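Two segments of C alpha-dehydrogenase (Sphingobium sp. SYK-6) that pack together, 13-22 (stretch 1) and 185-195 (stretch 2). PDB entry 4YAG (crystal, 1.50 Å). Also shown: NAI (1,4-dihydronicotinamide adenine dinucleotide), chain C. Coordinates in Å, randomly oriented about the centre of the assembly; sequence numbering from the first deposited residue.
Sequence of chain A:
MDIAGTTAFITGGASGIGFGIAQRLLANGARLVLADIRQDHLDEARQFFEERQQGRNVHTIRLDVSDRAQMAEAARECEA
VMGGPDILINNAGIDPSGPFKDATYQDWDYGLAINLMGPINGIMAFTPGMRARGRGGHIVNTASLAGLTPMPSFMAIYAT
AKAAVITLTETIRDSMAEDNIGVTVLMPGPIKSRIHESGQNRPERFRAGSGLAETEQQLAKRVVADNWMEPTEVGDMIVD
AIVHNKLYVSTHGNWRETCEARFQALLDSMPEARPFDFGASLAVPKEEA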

# COMPACT_ATOMS: atom_id res chain seq x y z
N GLY A 13 7.36 -11.28 17.52
CA GLY A 13 8.44 -11.16 18.47
C GLY A 13 9.12 -12.47 18.85
O GLY A 13 10.13 -12.45 19.56
N ALA A 14 8.59 -13.59 18.39
CA ALA A 14 9.10 -14.89 18.81
C ALA A 14 10.00 -15.58 17.78
O ALA A 14 10.37 -16.75 17.95
N SER A 15 10.36 -14.87 16.72
CA SER A 15 11.27 -15.41 15.74
C SER A 15 12.00 -14.27 15.03
O SER A 15 11.55 -13.12 15.04
N GLY A 16 13.14 -14.60 14.41
CA GLY A 16 13.74 -13.72 13.42
C GLY A 16 14.03 -12.32 13.94
O GLY A 16 14.56 -12.13 15.04
N ILE A 17 13.75 -11.32 13.10
CA ILE A 17 14.03 -9.93 13.43
C ILE A 17 13.35 -9.49 14.73
O ILE A 17 13.97 -8.85 15.59
N GLY A 18 12.08 -9.82 14.88
CA GLY A 18 11.36 -9.43 16.07
C GLY A 18 12.02 -9.97 17.32
O GLY A 18 12.09 -9.30 18.35
N PHE A 19 12.49 -11.20 17.25
CA PHE A 19 13.13 -11.81 18.40
C PHE A 19 14.50 -11.15 18.69
O PHE A 19 14.92 -11.02 19.84
N GLY A 20 15.19 -10.73 17.63
CA GLY A 20 16.44 -10.00 17.78
C GLY A 20 16.19 -8.65 18.45
O GLY A 20 16.94 -8.24 19.34
N ILE A 21 15.14 -7.97 18.02
CA ILE A 21 14.72 -6.71 18.65
C ILE A 21 14.35 -6.95 20.13
O ILE A 21 14.76 -6.22 21.02
N ALA A 22 13.60 -8.02 20.38
CA ALA A 22 13.21 -8.36 21.74
C ALA A 22 14.43 -8.50 22.64
O ALA A 22 14.48 -7.95 23.74
N VAL A 185 10.67 3.50 10.44
CA VAL A 185 10.45 2.38 9.54
C VAL A 185 11.78 1.69 9.30
O VAL A 185 12.79 2.32 8.93
N LEU A 186 11.78 0.39 9.60
CA LEU A 186 12.92 -0.49 9.39
C LEU A 186 12.81 -1.15 8.03
O LEU A 186 11.77 -1.73 7.70
N MET A 187 13.87 -1.04 7.25
CA MET A 187 13.94 -1.57 5.89
C MET A 187 15.10 -2.54 5.79
O MET A 187 16.23 -2.14 5.53
N PRO A 188 14.82 -3.83 6.07
CA PRO A 188 15.94 -4.75 6.00
C PRO A 188 16.27 -5.28 4.61
O PRO A 188 15.41 -5.36 3.72
N GLY A 189 17.53 -5.67 4.48
CA GLY A 189 18.00 -6.61 3.49
C GLY A 189 17.95 -8.00 4.09
O GLY A 189 17.17 -8.25 5.00
N PRO A 190 18.78 -8.91 3.60
CA PRO A 190 18.69 -10.32 4.05
C PRO A 190 19.14 -10.56 5.49
O PRO A 190 20.31 -10.36 5.82
N ILE A 191 18.18 -10.96 6.34
CA ILE A 191 18.43 -11.27 7.74
C ILE A 191 18.08 -12.73 7.99
O ILE A 191 17.06 -13.23 7.50
N LYS A 192 18.92 -13.41 8.76
CA LYS A 192 18.62 -14.79 9.17
C LYS A 192 17.31 -14.82 9.95
O LYS A 192 17.16 -14.12 10.94
N SER A 193 16.38 -15.65 9.52
CA SER A 193 15.07 -15.72 10.15
C SER A 193 14.36 -16.99 9.73
O SER A 193 14.95 -17.85 9.07
N ARG A 194 13.09 -17.10 10.09
CA ARG A 194 12.29 -18.25 9.72
C ARG A 194 11.14 -17.88 8.78
O ARG A 194 10.13 -18.59 8.73
N ILE A 195 11.31 -16.80 8.02
CA ILE A 195 10.26 -16.32 7.14
C ILE A 195 9.96 -17.34 6.04
O ILE A 195 8.89 -17.30 5.41

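The apolar centre of the contact is built around Ile 17, in the first turn of the helix of stretch 1. Its CA-to-CB bond points sideways to stretch 2, but with chi1 at -66° (m) and chi2 at 175° (t) the extended chain brings its end nearer, and 81 Å² of the residue is covered, the largest value on either stretch. The closest approaches locate its neighbours: CD1 of Ile 17 lies 3.8 Å from CG of Pro 188 and 3.8 Å from CG1 of Ile 191, while CG2 of Ile 17 is 4.0 Å from CD2 of Leu 186. These are van der Waals distances, so the isoleucine is in contact with three side chains that all point toward stretch 1. Leu 186, on the strand, has chi1 170° (t) and chi2 61° (p); Ile 191 has both chi angles in m, at -43° and -60°; Pro 188 presents a C-gamma exo ring. One helical turn on, Ile 21 repeats the m, t rotamer of Ile 17 and points toward stretch 2, but its CD1 reaches CD2 of Leu 186 only at 4.4 Å, a looser contact.

Away from this cluster the backbones converge, with the CA atoms of Gly 16 and Ser 193 4.1 Å apart. Glycine permits this approach: CA of Gly 16 is 3.7 Å from CB of Ser 193, and an ideal CB on Gly 16 would fall 2.9 Å from that same CB and 2.1 Å from O1N of NAI. Its phi of 57° independently favours glycine.

At the polar edge, Arg 194 starts sideways, yet chi1 -71° (m), chi2 -173° (t) and chi3 -78° (m) bring its end nearer to stretch 1. NE of Arg 194 donates to OG of Ser 15 at 3.0 Å with an N-H...acceptor angle of 157°. NH2 of Arg 194 lies 3.4 Å from O of Ala 14. Ser 15 OG lies at the guanidinium edge, near its plane, and its t rotamer (-176°) also lets OG donate to O2A of NAI at 2.7 Å.

The dinucleotide extends this polar link. Its O2A also accepts from N of Arg 194 at 2.8 Å, so one phosphate oxygen bridges both stretches. On the second phosphate, O1N accepts from N of Ile 17 (2.8 Å) and O2N from OG of Ser 193 (2.7 Å). The p rotamer of Ser 193 (80°) also places OG to accept from N of Ile 195 at 3.2 Å.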

# COMPACT_ATOMS: atom_id res chain seq x y z
CB ALA A 14 7.93 -15.80 19.18
CB SER A 15 10.50 -16.23 14.71
OG SER A 15 11.36 -16.85 13.77
CB ILE A 17 13.59 -9.03 12.26
CG1 ILE A 17 14.49 -9.32 11.04
CG2 ILE A 17 13.62 -7.57 12.65
CD1 ILE A 17 14.07 -8.57 9.78
CB PHE A 19 13.24 -13.32 18.19
CG PHE A 19 13.90 -14.06 19.31
CD1 PHE A 19 13.28 -14.16 20.54
CD2 PHE A 19 15.13 -14.66 19.13
CE1 PHE A 19 13.90 -14.86 21.58
CE2 PHE A 19 15.73 -15.36 20.17
CZ PHE A 19 15.11 -15.44 21.38
CB ILE A 21 13.55 -6.08 17.89
CG1 ILE A 21 14.00 -5.62 16.49
CG2 ILE A 21 12.97 -4.91 18.66
CD1 ILE A 21 12.87 -5.18 15.57
CB ALA A 22 12.41 -9.63 21.74
CB VAL A 185 9.75 2.77 8.22
CG1 VAL A 185 10.53 3.83 7.45
CG2 VAL A 185 9.53 1.54 7.36
CB LEU A 186 12.92 -1.53 10.51
CG LEU A 186 13.89 -2.70 10.37
CD1 LEU A 186 15.34 -2.26 10.33
CD2 LEU A 186 13.65 -3.69 11.51
CB MET A 187 14.07 -0.41 4.89
CG MET A 187 12.83 0.46 4.90
SD MET A 187 13.06 2.05 4.06
CE MET A 187 14.15 2.87 5.19
CB PRO A 188 15.48 -5.93 6.88
CG PRO A 188 14.33 -5.41 7.70
CD PRO A 188 13.68 -4.40 6.79
CB PRO A 190 19.59 -11.06 3.07
CG PRO A 190 19.84 -10.12 1.94
CD PRO A 190 19.73 -8.74 2.49
CB ILE A 191 17.56 -10.41 8.68
CG1 ILE A 191 17.50 -8.94 8.23
CG2 ILE A 191 18.01 -10.55 10.14
CD1 ILE A 191 18.83 -8.27 8.18
CB LYS A 192 19.73 -15.36 10.05
CG LYS A 192 21.05 -15.52 9.36
CD LYS A 192 22.06 -16.18 10.30
CE LYS A 192 23.44 -16.28 9.67
NZ LYS A 192 24.47 -16.68 10.66
CB SER A 193 14.22 -14.51 9.79
OG SER A 193 13.65 -14.66 8.49
CB ARG A 194 11.78 -18.97 10.97
CG ARG A 194 12.90 -19.67 11.70
CD ARG A 194 12.43 -20.53 12.86
NE ARG A 194 12.11 -19.72 14.03
CZ ARG A 194 11.79 -20.23 15.22
NH1 ARG A 194 11.71 -21.55 15.36
NH2 ARG A 194 11.51 -19.44 16.25
CB ILE A 195 10.57 -14.92 6.58
CG1 ILE A 195 9.30 -14.34 5.96
CG2 ILE A 195 11.73 -14.95 5.60
CD1 ILE A 195 9.19 -12.85 6.05
PA NAI C . 10.15 -14.75 10.89
O1A NAI C . 9.13 -15.64 10.23
O2A NAI C . 11.37 -15.42 11.48
O5B NAI C . 9.46 -13.89 12.01
C5B NAI C . 8.16 -13.41 11.82
C4B NAI C . 7.31 -13.88 12.93
O4B NAI C . 6.03 -13.21 12.70
C3B NAI C . 7.07 -15.32 13.01
O3B NAI C . 7.34 -15.85 14.32
C2B NAI C . 5.68 -15.49 12.61
O2B NAI C . 5.04 -16.62 13.20
C1B NAI C . 5.04 -14.21 12.94
N9A NAI C . 3.84 -13.95 12.18
C8A NAI C . 3.61 -14.17 10.84
N7A NAI C . 2.35 -13.84 10.53
C5A NAI C . 1.72 -13.39 11.66
C6A NAI C . 0.45 -12.92 11.98
N6A NAI C . -0.55 -12.90 11.00
N1A NAI C . 0.16 -12.53 13.25
C2A NAI C . 1.11 -12.60 14.21
N3A NAI C . 2.35 -13.05 13.96
C4A NAI C . 2.68 -13.45 12.71
O3 NAI C . 10.59 -13.77 9.73
PN NAI C . 11.32 -12.33 9.78
O1N NAI C . 11.97 -12.05 11.12
O2N NAI C . 12.28 -12.35 8.62
O5D NAI C . 10.11 -11.30 9.52
C5D NAI C . 9.96 -10.09 10.27
C4D NAI C . 9.67 -8.96 9.35
O4D NAI C . 10.91 -8.65 8.61
C3D NAI C . 8.64 -9.24 8.35
O3D NAI C . 7.74 -8.12 8.29
C2D NAI C . 9.36 -9.39 7.08
O2D NAI C . 8.52 -9.04 5.97
C1D NAI C . 10.48 -8.48 7.20
N1N NAI C . 11.63 -8.66 6.40
C2N NAI C . 12.50 -9.72 6.53
C3N NAI C . 13.62 -9.80 5.73
C7N NAI C . 14.58 -10.93 5.85
O7N NAI C . 15.52 -11.10 5.04
N7N NAI C . 14.43 -11.80 7.02
C4N NAI C . 13.91 -8.82 4.79
C5N NAI C . 13.06 -7.73 4.71
C6N NAI C . 11.95 -7.65 5.51